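PDB 1RWZ: DNA polymerase sliding clamp from Archaeoglobus fulgidus, which assembles as a homotrimeric ring through which DNA passes and probably serves as a moving platform tethering the polymerase and other proteins to DNA. Local coordinates for residues A[2-7]-A[57-62]; A[30-35]-A[62-67]; A[152-157]-A[191-196]. All blocks are in the same frame, centred on the assembly; numbering follows the deposited sequence.

Interaction 1 of 3, residues A[2-7]-A[57-62]; sequences IDVIMT and EVYNID
Val4 and Tyr59 stand side by side on one face of an antiparallel strand pair, and CG1 of Val4 meets CD1 of the Tyr59 ring obliquely at 3.5 Å. Tyr59 CG is anti to the backbone N (chi1 -169°), which starts the ring off beside the valine; its hydroxyl goes on to bond the carbonyl O of Leu30. Ile2 and Ile61 share this face more loosely, and Phe29 and Phe56 lie against it. On the face of Asp3, Ile5 and Val58, the two branched chains also run alongside each other, their CB atoms 3.9 Å apart. CD1 of Ile5 lies 3.9 Å from Val58 CG2. Branching at CB suits such residues to an extended backbone. Asp3 and Asn60 exchange two backbone bonds, and Ile5 N binds Val58 O at 2.8 Å. At the far end the Glu57 chain bends at chi2 (-50°), and its OE2 accepts a hydrogen bond from a water 2.7 Å away, which in turn accepts one from Thr7 N. Ile5 O takes Glu57 N at 2.8 Å and, weakly, Val58 N at 3.3 Å: two residues facing one, the classic beta bulge, here at the edge of an antiparallel sheet of the clamp's N-terminal domain.

Interaction 2 of 3, residues A[30-35]-A[62-67]; sequences LEKGLH and DEEKTI
Glu64 leaves its backbone with CG anti to the carbonyl carbon (chi1 -59°) and places CD nearly trans (chi2 -166°), an extended chain that carries the carboxylate to residues 30-32. There OE2 receives the backbone N-H of Glu31 at 2.9 Å in an almost straight bond (176° at the hydrogen), met on the anti side and slightly out of the carboxylate plane. The Lys32 chain, bent at chi2, chi3 and chi4, brings NZ to 3.4 Å from the same Glu64 OE2, a weak bond within a salt bridge. The N-H of Glu31 belongs to a type I turn, Leu30 to Gly33, which joins strands 24-30 and 33-39 as a tight beta hairpin. Gly33 fits because at its backbone angles a CB would press on the carbonyl O of Lys32. Leu30 CB, at 3.6 Å, and Glu31 CG, at 3.5 Å, also pack against Glu64 OE2, the Glu31 side chain crossing that of Glu64 at about a right angle. Glu31 OE1 stays 5.2 Å from Glu64 OE2, like charges whose repulsion, if both are ionised, the nearby Lys32 ammonium may ease. A water lies 2.6 Å from Glu31 OE1 and 2.6 Å from Asp62 O, placed to bridge them, though it has more acceptors near it than protons.

Interaction 3 of 3, residues A[152-157]-A[191-196]; sequences VIFRSD and SMFSVD
Phe154 and Phe193 meet edge to face on one face of an antiparallel strand pair, the face that also bears Val152 and Ser191, and the contact can be followed out along Phe154. Its CB lies 3.9 Å from the carbonyl O of Ser191, the same oxygen that accepts Phe154 N. From there CG, anti to the carbonyl carbon (chi1 -80°), has Phe193 CD1 at 4.0 Å. Next, CD1 of Phe154 comes to 3.9 Å from Phe193 CE1. The edge of Phe193 is thus turned toward one face of Phe154, offset toward the rim, with centroids 5.2 Å apart and planes inclined at 61°. Beyond CD1 the Phe154 ring leaves the strand pair behind, and the side chain packs, like that of Phe193, on Leu198 of helix 195-201; large flat side chains suit this buried layer between sheet and helix. Two pairs of backbone bonds, Val152 with Phe193 and Phe154 with Ser191, place strand 189-194 as an outermost strand, within this chain, of an antiparallel sheet in the clamp's C-terminal domain, directly before that helix. Ser194, a small residue with a hydroxyl, occupies the helix N-cap and makes a weak bond to Tyr197 N. Between the hydrogen-bonded pairs, Met192 CA approaches Val152 O at 3.3 Å in a CA-H...O contact. Val195, in the first turn of the helix, folds back across Val152 at about a right angle. On the opposite face of the sheet, Met192 CG is anti to the backbone N (chi1 -176°), and the flexible thioether then bends at chi3, bringing CE toward Ile153 CG1. Val195 CG2 and Val152 CG1 are modelled 3.3 Å apart, and this separation, like that of Met192 CE and Ile153 CG1, is shorter than usual and doubtful in detail. Ser191 OG bonds Gly216 O and Asn218 N, which satisfies this buried hydroxyl.

Overall arrangement
From the N terminus, strand 2-7 is joined by strand 58-61, so interaction 1 closes a loop of 49 residues. The segment 30-35, which includes the hairpin turn, lies within that loop but pairs with 62-67, which starts at the last residue of interaction 1, closing a loop of 26 residues; interactions 1 and 2 therefore cross along the chain and share Asp62. They also touch in space, where Ile2 CD1 packs on Lys65 CD at 3.5 Å, joining the sheet of strands 2-7 and 58-61 to the long sheet that starts with strands 65-70 and 24-30 and runs on into the C-terminal half. Interaction 3 follows in series, closing a loop of 33 residues in the C-terminal domain, its centre about 39 Å from that of interaction 1.

Interaction 1 of 3, residues A[2-7]-A[57-62]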
loop_
_atom_site.group_PDB
_atom_site.type_symbol
_atom_site.label_atom_id
_atom_site.label_comp_id
_atom_site.label_asym_id
_atom_site.label_seq_id
_atom_site.Cartn_x
_atom_site.Cartn_y
_atom_site.Cartn_z
ATOM N N ILE A 2 -37.517 3.501 10.915
ATOM C CA ILE A 2 -36.221 3.458 11.572
ATOM C C ILE A 2 -35.394 4.557 10.921
ATOM O O ILE A 2 -35.340 4.653 9.696
ATOM C CB ILE A 2 -35.508 2.113 11.334
ATOM C CG1 ILE A 2 -36.232 0.997 12.090
ATOM C CG2 ILE A 2 -34.050 2.211 11.755
ATOM C CD1 ILE A 2 -35.703 -0.386 11.774
ATOM N N ASP A 3 -34.768 5.396 11.735
ATOM C CA ASP A 3 -33.931 6.461 11.207
ATOM C C ASP A 3 -32.812 6.704 12.203
ATOM O O ASP A 3 -33.038 7.246 13.283
ATOM C CB ASP A 3 -34.746 7.737 10.996
ATOM C CG ASP A 3 -33.918 8.867 10.424
ATOM O OD1 ASP A 3 -32.870 8.586 9.804
ATOM O OD2 ASP A 3 -34.320 10.041 10.585
ATOM N N VAL A 4 -31.608 6.281 11.836
ATOM C CA VAL A 4 -30.458 6.440 12.713
ATOM C C VAL A 4 -29.285 7.071 11.982
ATOM O O VAL A 4 -29.178 6.982 10.761
ATOM C CB VAL A 4 -30.010 5.070 13.291
ATOM C CG1 VAL A 4 -31.185 4.386 13.973
ATOM C CG2 VAL A 4 -29.458 4.179 12.181
ATOM N N ILE A 5 -28.411 7.725 12.738
ATOM C CA ILE A 5 -27.230 8.350 12.169
ATOM C C ILE A 5 -26.043 7.882 12.997
ATOM O O ILE A 5 -26.069 7.935 14.226
ATOM C CB ILE A 5 -27.342 9.888 12.187
ATOM C CG1 ILE A 5 -28.517 10.318 11.298
ATOM C CG2 ILE A 5 -26.040 10.518 11.692
ATOM C CD1 ILE A 5 -28.694 11.833 11.170
ATOM N N MET A 6 -25.011 7.405 12.310
ATOM C CA MET A 6 -23.822 6.874 12.963
ATOM C C MET A 6 -22.577 7.288 12.184
ATOM O O MET A 6 -22.678 7.693 11.032
ATOM C CB MET A 6 -23.921 5.349 12.990
ATOM C CG MET A 6 -23.904 4.726 11.590
ATOM S SD MET A 6 -24.719 3.108 11.510
ATOM C CE MET A 6 -23.640 2.161 12.517
ATOM N N THR A 7 -21.403 7.186 12.803
ATOM C CA THR A 7 -20.179 7.546 12.096
ATOM C C THR A 7 -19.875 6.468 11.058
ATOM O O THR A 7 -20.253 5.303 11.229
ATOM C CB THR A 7 -18.965 7.650 13.039
ATOM O OG1 THR A 7 -18.597 6.343 13.502
ATOM C CG2 THR A 7 -19.295 8.536 14.229
ATOM N N GLU A 57 -25.414 8.982 16.740
ATOM C CA GLU A 57 -25.548 10.434 16.838
ATOM C C GLU A 57 -27.046 10.695 16.970
ATOM O O GLU A 57 -27.478 11.583 17.708
ATOM C CB GLU A 57 -25.010 11.120 15.579
ATOM C CG GLU A 57 -23.599 10.693 15.185
ATOM C CD GLU A 57 -22.619 10.748 16.343
ATOM O OE1 GLU A 57 -22.645 11.738 17.106
ATOM O OE2 GLU A 57 -21.812 9.805 16.485
ATOM N N VAL A 58 -27.826 9.909 16.230
ATOM C CA VAL A 58 -29.286 9.978 16.252
ATOM C C VAL A 58 -29.806 8.541 16.213
ATOM O O VAL A 58 -29.320 7.724 15.434
ATOM C CB VAL A 58 -29.861 10.725 15.021
ATOM C CG1 VAL A 58 -31.383 10.639 15.034
ATOM C CG2 VAL A 58 -29.422 12.190 15.032
ATOM N N TYR A 59 -30.788 8.233 17.053
ATOM C CA TYR A 59 -31.363 6.892 17.081
ATOM C C TYR A 59 -32.868 7.032 17.283
ATOM O O TYR A 59 -33.347 7.115 18.417
ATOM C CB TYR A 59 -30.751 6.060 18.219
ATOM C CG TYR A 59 -31.092 4.585 18.154
ATOM C CD1 TYR A 59 -30.413 3.730 17.284
ATOM C CD2 TYR A 59 -32.121 4.051 18.932
ATOM C CE1 TYR A 59 -30.752 2.379 17.191
ATOM C CE2 TYR A 59 -32.469 2.703 18.843
ATOM C CZ TYR A 59 -31.780 1.874 17.970
ATOM O OH TYR A 59 -32.124 0.542 17.868
ATOM N N ASN A 60 -33.607 7.070 16.176
ATOM C CA ASN A 60 -35.057 7.218 16.230
ATOM C C ASN A 60 -35.789 6.046 15.610
ATOM O O ASN A 60 -35.762 5.870 14.394
ATOM C CB ASN A 60 -35.501 8.489 15.504
ATOM C CG ASN A 60 -34.929 9.743 16.118
ATOM O OD1 ASN A 60 -34.866 9.876 17.339
ATOM N ND2 ASN A 60 -34.528 10.686 15.274
ATOM N N ILE A 61 -36.443 5.246 16.443
ATOM C CA ILE A 61 -37.212 4.115 15.951
ATOM C C ILE A 61 -38.620 4.191 16.527
ATOM O O ILE A 61 -38.820 4.703 17.629
ATOM C CB ILE A 61 -36.595 2.756 16.365
ATOM C CG1 ILE A 61 -36.646 2.594 17.885
ATOM C CG2 ILE A 61 -35.163 2.657 15.865
ATOM C CD1 ILE A 61 -36.298 1.199 18.354
ATOM N N ASP A 62 -39.595 3.699 15.773
ATOM C CA ASP A 62 -40.971 3.691 16.246
ATOM C C ASP A 62 -41.100 2.459 17.128
ATOM O O ASP A 62 -41.073 2.561 18.355
ATOM C CB ASP A 62 -41.936 3.627 15.063
ATOM C CG ASP A 62 -42.054 4.956 14.342
ATOM O OD1 ASP A 62 -42.498 4.969 13.174
ATOM O OD2 ASP A 62 -41.713 5.994 14.950
HETATM O O HOH W 1 -22.119 7.182 15.740
#

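Interaction 2 of 3, residues A[30-35]-A[62-67]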
loop_
_atom_site.group_PDB
_atom_site.type_symbol
_atom_site.label_atom_id
_atom_site.label_comp_id
_atom_site.label_asym_id
_atom_site.label_seq_id
_atom_site.Cartn_x
_atom_site.Cartn_y
_atom_site.Cartn_z
ATOM N N LEU A 30 -33.472 -2.404 18.393
ATOM C CA LEU A 30 -34.182 -2.464 19.665
ATOM C C LEU A 30 -34.211 -1.106 20.344
ATOM O O LEU A 30 -33.475 -0.200 19.967
ATOM C CB LEU A 30 -33.499 -3.479 20.582
ATOM C CG LEU A 30 -33.177 -4.840 19.959
ATOM C CD1 LEU A 30 -32.394 -5.673 20.959
ATOM C CD2 LEU A 30 -34.460 -5.547 19.548
ATOM N N GLU A 31 -35.063 -0.963 21.353
ATOM C CA GLU A 31 -35.148 0.302 22.063
ATOM C C GLU A 31 -33.788 0.678 22.649
ATOM O O GLU A 31 -33.417 1.853 22.671
ATOM C CB GLU A 31 -36.191 0.218 23.182
ATOM C CG GLU A 31 -37.626 0.107 22.678
ATOM C CD GLU A 31 -38.097 1.355 21.938
ATOM O OE1 GLU A 31 -39.199 1.311 21.348
ATOM O OE2 GLU A 31 -37.376 2.378 21.945
ATOM N N LYS A 32 -33.042 -0.328 23.096
ATOM C CA LYS A 32 -31.732 -0.109 23.703
ATOM C C LYS A 32 -30.592 0.073 22.698
ATOM O O LYS A 32 -29.495 0.501 23.070
ATOM C CB LYS A 32 -31.402 -1.271 24.646
ATOM C CG LYS A 32 -31.079 -2.586 23.939
ATOM C CD LYS A 32 -31.787 -3.782 24.587
ATOM C CE LYS A 32 -33.186 -4.017 23.998
ATOM N NZ LYS A 32 -34.122 -2.861 24.144
ATOM N N GLY A 33 -30.847 -0.252 21.432
ATOM C CA GLY A 33 -29.816 -0.106 20.416
ATOM C C GLY A 33 -29.847 -1.203 19.366
ATOM O O GLY A 33 -30.804 -1.977 19.288
ATOM N N LEU A 34 -28.794 -1.273 18.558
ATOM C CA LEU A 34 -28.702 -2.273 17.501
ATOM C C LEU A 34 -28.063 -3.567 17.992
ATOM O O LEU A 34 -27.089 -3.549 18.745
ATOM C CB LEU A 34 -27.903 -1.701 16.322
ATOM C CG LEU A 34 -27.687 -2.562 15.071
ATOM C CD1 LEU A 34 -27.404 -1.652 13.885
ATOM C CD2 LEU A 34 -26.535 -3.537 15.286
ATOM N N HIS A 35 -28.627 -4.694 17.565
ATOM C CA HIS A 35 -28.112 -6.003 17.943
ATOM C C HIS A 35 -28.130 -6.944 16.744
ATOM O O HIS A 35 -29.058 -6.909 15.941
ATOM C CB HIS A 35 -28.967 -6.614 19.057
ATOM C CG HIS A 35 -28.544 -7.998 19.446
ATOM N ND1 HIS A 35 -27.435 -8.248 20.227
ATOM C CD2 HIS A 35 -29.055 -9.211 19.122
ATOM C CE1 HIS A 35 -27.281 -9.553 20.365
ATOM N NE2 HIS A 35 -28.250 -10.159 19.704
ATOM N N ASP A 62 -39.595 3.699 15.773
ATOM C CA ASP A 62 -40.971 3.691 16.246
ATOM C C ASP A 62 -41.100 2.459 17.128
ATOM O O ASP A 62 -41.073 2.561 18.355
ATOM C CB ASP A 62 -41.936 3.627 15.063
ATOM C CG ASP A 62 -42.054 4.956 14.342
ATOM O OD1 ASP A 62 -42.498 4.969 13.174
ATOM O OD2 ASP A 62 -41.713 5.994 14.950
ATOM N N GLU A 63 -41.220 1.294 16.506
ATOM C CA GLU A 63 -41.315 0.051 17.256
ATOM C C GLU A 63 -40.027 -0.724 16.997
ATOM O O GLU A 63 -39.311 -0.431 16.039
ATOM C CB GLU A 63 -42.519 -0.778 16.793
ATOM C CG GLU A 63 -42.401 -1.356 15.385
ATOM C CD GLU A 63 -42.616 -0.323 14.292
ATOM O OE1 GLU A 63 -42.445 -0.673 13.103
ATOM O OE2 GLU A 63 -42.961 0.833 14.615
ATOM N N GLU A 64 -39.719 -1.692 17.853
ATOM C CA GLU A 64 -38.517 -2.489 17.653
ATOM C C GLU A 64 -38.734 -3.265 16.365
ATOM O O GLU A 64 -39.803 -3.841 16.153
ATOM C CB GLU A 64 -38.298 -3.445 18.824
ATOM C CG GLU A 64 -38.153 -2.741 20.167
ATOM C CD GLU A 64 -37.615 -3.658 21.245
ATOM O OE1 GLU A 64 -38.074 -4.815 21.318
ATOM O OE2 GLU A 64 -36.741 -3.219 22.027
ATOM N N LYS A 65 -37.729 -3.278 15.499
ATOM C CA LYS A 65 -37.864 -3.964 14.225
ATOM C C LYS A 65 -36.649 -4.794 13.850
ATOM O O LYS A 65 -35.515 -4.446 14.176
ATOM C CB LYS A 65 -38.135 -2.942 13.118
ATOM C CG LYS A 65 -38.335 -3.554 11.738
ATOM C CD LYS A 65 -38.328 -2.488 10.651
ATOM C CE LYS A 65 -39.452 -1.485 10.837
ATOM N NZ LYS A 65 -39.390 -0.392 9.821
ATOM N N THR A 66 -36.905 -5.898 13.159
ATOM C CA THR A 66 -35.850 -6.784 12.699
ATOM C C THR A 66 -35.861 -6.763 11.175
ATOM O O THR A 66 -36.916 -6.900 10.559
ATOM C CB THR A 66 -36.086 -8.233 13.163
ATOM O OG1 THR A 66 -36.133 -8.278 14.594
ATOM C CG2 THR A 66 -34.967 -9.139 12.663
ATOM N N ILE A 67 -34.695 -6.574 10.568
ATOM C CA ILE A 67 -34.598 -6.567 9.113
ATOM C C ILE A 67 -33.561 -7.590 8.667
ATOM O O ILE A 67 -32.667 -7.954 9.432
ATOM C CB ILE A 67 -34.199 -5.169 8.560
ATOM C CG1 ILE A 67 -32.855 -4.729 9.155
ATOM C CG2 ILE A 67 -35.292 -4.153 8.872
ATOM C CD1 ILE A 67 -32.301 -3.455 8.537
HETATM O O HOH W 2 -39.721 3.666 20.327
#

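Interaction 3 of 3, residues A[152-157]-A[191-196]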
loop_
_atom_site.group_PDB
_atom_site.type_symbol
_atom_site.label_atom_id
_atom_site.label_comp_id
_atom_site.label_asym_id
_atom_site.label_seq_id
_atom_site.Cartn_x
_atom_site.Cartn_y
_atom_site.Cartn_z
ATOM N N VAL A 152 -2.987 -22.447 18.500
ATOM C CA VAL A 152 -2.365 -21.811 19.653
ATOM C C VAL A 152 -3.063 -22.206 20.940
ATOM O O VAL A 152 -4.263 -22.485 20.954
ATOM C CB VAL A 152 -2.409 -20.268 19.562
ATOM C CG1 VAL A 152 -1.500 -19.786 18.460
ATOM C CG2 VAL A 152 -3.836 -19.803 19.328
ATOM N N ILE A 153 -2.299 -22.237 22.022
ATOM C CA ILE A 153 -2.849 -22.555 23.325
ATOM C C ILE A 153 -3.008 -21.255 24.106
ATOM O O ILE A 153 -2.096 -20.426 24.118
ATOM C CB ILE A 153 -1.903 -23.466 24.135
ATOM C CG1 ILE A 153 -1.856 -24.861 23.510
ATOM C CG2 ILE A 153 -2.369 -23.548 25.583
ATOM C CD1 ILE A 153 -0.829 -25.782 24.144
ATOM N N PHE A 154 -4.175 -21.066 24.714
ATOM C CA PHE A 154 -4.424 -19.907 25.568
ATOM C C PHE A 154 -4.334 -20.501 26.963
ATOM O O PHE A 154 -4.995 -21.499 27.263
ATOM C CB PHE A 154 -5.828 -19.328 25.372
ATOM C CG PHE A 154 -5.967 -18.440 24.167
ATOM C CD1 PHE A 154 -7.095 -17.636 24.020
ATOM C CD2 PHE A 154 -4.997 -18.416 23.172
ATOM C CE1 PHE A 154 -7.254 -16.824 22.898
ATOM C CE2 PHE A 154 -5.148 -17.604 22.047
ATOM C CZ PHE A 154 -6.276 -16.809 21.910
ATOM N N ARG A 155 -3.523 -19.895 27.817
ATOM C CA ARG A 155 -3.340 -20.410 29.162
ATOM C C ARG A 155 -3.387 -19.289 30.188
ATOM O O ARG A 155 -2.778 -18.238 30.001
ATOM C CB ARG A 155 -1.998 -21.142 29.225
ATOM C CG ARG A 155 -1.571 -21.633 30.587
ATOM C CD ARG A 155 -0.185 -22.256 30.474
ATOM N NE ARG A 155 0.430 -22.502 31.775
ATOM C CZ ARG A 155 1.677 -22.936 31.935
ATOM N NH1 ARG A 155 2.439 -23.171 30.875
ATOM N NH2 ARG A 155 2.161 -23.134 33.153
ATOM N N SER A 156 -4.130 -19.519 31.264
ATOM C CA SER A 156 -4.255 -18.538 32.333
ATOM C C SER A 156 -4.102 -19.209 33.693
ATOM O O SER A 156 -4.510 -20.352 33.887
ATOM C CB SER A 156 -5.628 -17.852 32.259
ATOM O OG SER A 156 -5.775 -16.859 33.259
ATOM N N ASP A 157 -3.480 -18.494 34.620
ATOM C CA ASP A 157 -3.316 -18.965 35.987
ATOM C C ASP A 157 -2.912 -17.756 36.812
ATOM O O ASP A 157 -2.923 -16.633 36.308
ATOM C CB ASP A 157 -2.268 -20.084 36.102
ATOM C CG ASP A 157 -0.891 -19.663 35.636
ATOM O OD1 ASP A 157 -0.532 -18.479 35.782
ATOM O OD2 ASP A 157 -0.156 -20.538 35.137
ATOM N N SER A 191 -6.926 -23.795 26.958
ATOM C CA SER A 191 -7.636 -24.314 25.787
ATOM C C SER A 191 -6.823 -24.051 24.520
ATOM O O SER A 191 -5.985 -23.152 24.493
ATOM C CB SER A 191 -9.012 -23.651 25.642
ATOM O OG SER A 191 -9.901 -24.043 26.672
ATOM N N MET A 192 -7.069 -24.833 23.474
ATOM C CA MET A 192 -6.354 -24.656 22.211
ATOM C C MET A 192 -7.323 -24.183 21.131
ATOM O O MET A 192 -8.469 -24.628 21.088
ATOM C CB MET A 192 -5.689 -25.968 21.782
ATOM C CG MET A 192 -4.843 -25.837 20.525
ATOM S SD MET A 192 -3.603 -27.135 20.381
ATOM C CE MET A 192 -2.129 -26.218 20.619
ATOM N N PHE A 193 -6.860 -23.282 20.263
ATOM C CA PHE A 193 -7.706 -22.728 19.207
ATOM C C PHE A 193 -7.013 -22.565 17.864
ATOM O O PHE A 193 -5.786 -22.539 17.781
ATOM C CB PHE A 193 -8.244 -21.349 19.616
ATOM C CG PHE A 193 -8.982 -21.351 20.919
ATOM C CD1 PHE A 193 -8.345 -20.959 22.096
ATOM C CD2 PHE A 193 -10.302 -21.784 20.977
ATOM C CE1 PHE A 193 -9.016 -21.005 23.316
ATOM C CE2 PHE A 193 -10.985 -21.836 22.189
ATOM C CZ PHE A 193 -10.340 -21.448 23.364
ATOM N N SER A 194 -7.828 -22.436 16.820
ATOM C CA SER A 194 -7.348 -22.235 15.458
ATOM C C SER A 194 -6.876 -20.801 15.252
ATOM O O SER A 194 -7.627 -19.851 15.490
ATOM C CB SER A 194 -8.463 -22.533 14.457
ATOM O OG SER A 194 -8.260 -21.809 13.252
ATOM N N VAL A 195 -5.639 -20.649 14.795
ATOM C CA VAL A 195 -5.069 -19.329 14.544
ATOM C C VAL A 195 -5.789 -18.621 13.399
ATOM O O VAL A 195 -5.954 -17.401 13.431
ATOM C CB VAL A 195 -3.558 -19.424 14.202
ATOM C CG1 VAL A 195 -3.031 -18.067 13.744
ATOM C CG2 VAL A 195 -2.780 -19.886 15.422
ATOM N N ASP A 196 -6.220 -19.382 12.392
ATOM C CA ASP A 196 -6.913 -18.802 11.241
ATOM C C ASP A 196 -8.096 -17.935 11.654
ATOM O O ASP A 196 -8.247 -16.804 11.179
ATOM C CB ASP A 196 -7.407 -19.897 10.288
ATOM C CG ASP A 196 -6.275 -20.640 9.603
ATOM O OD1 ASP A 196 -5.358 -19.979 9.073
ATOM O OD2 ASP A 196 -6.311 -21.892 9.581
#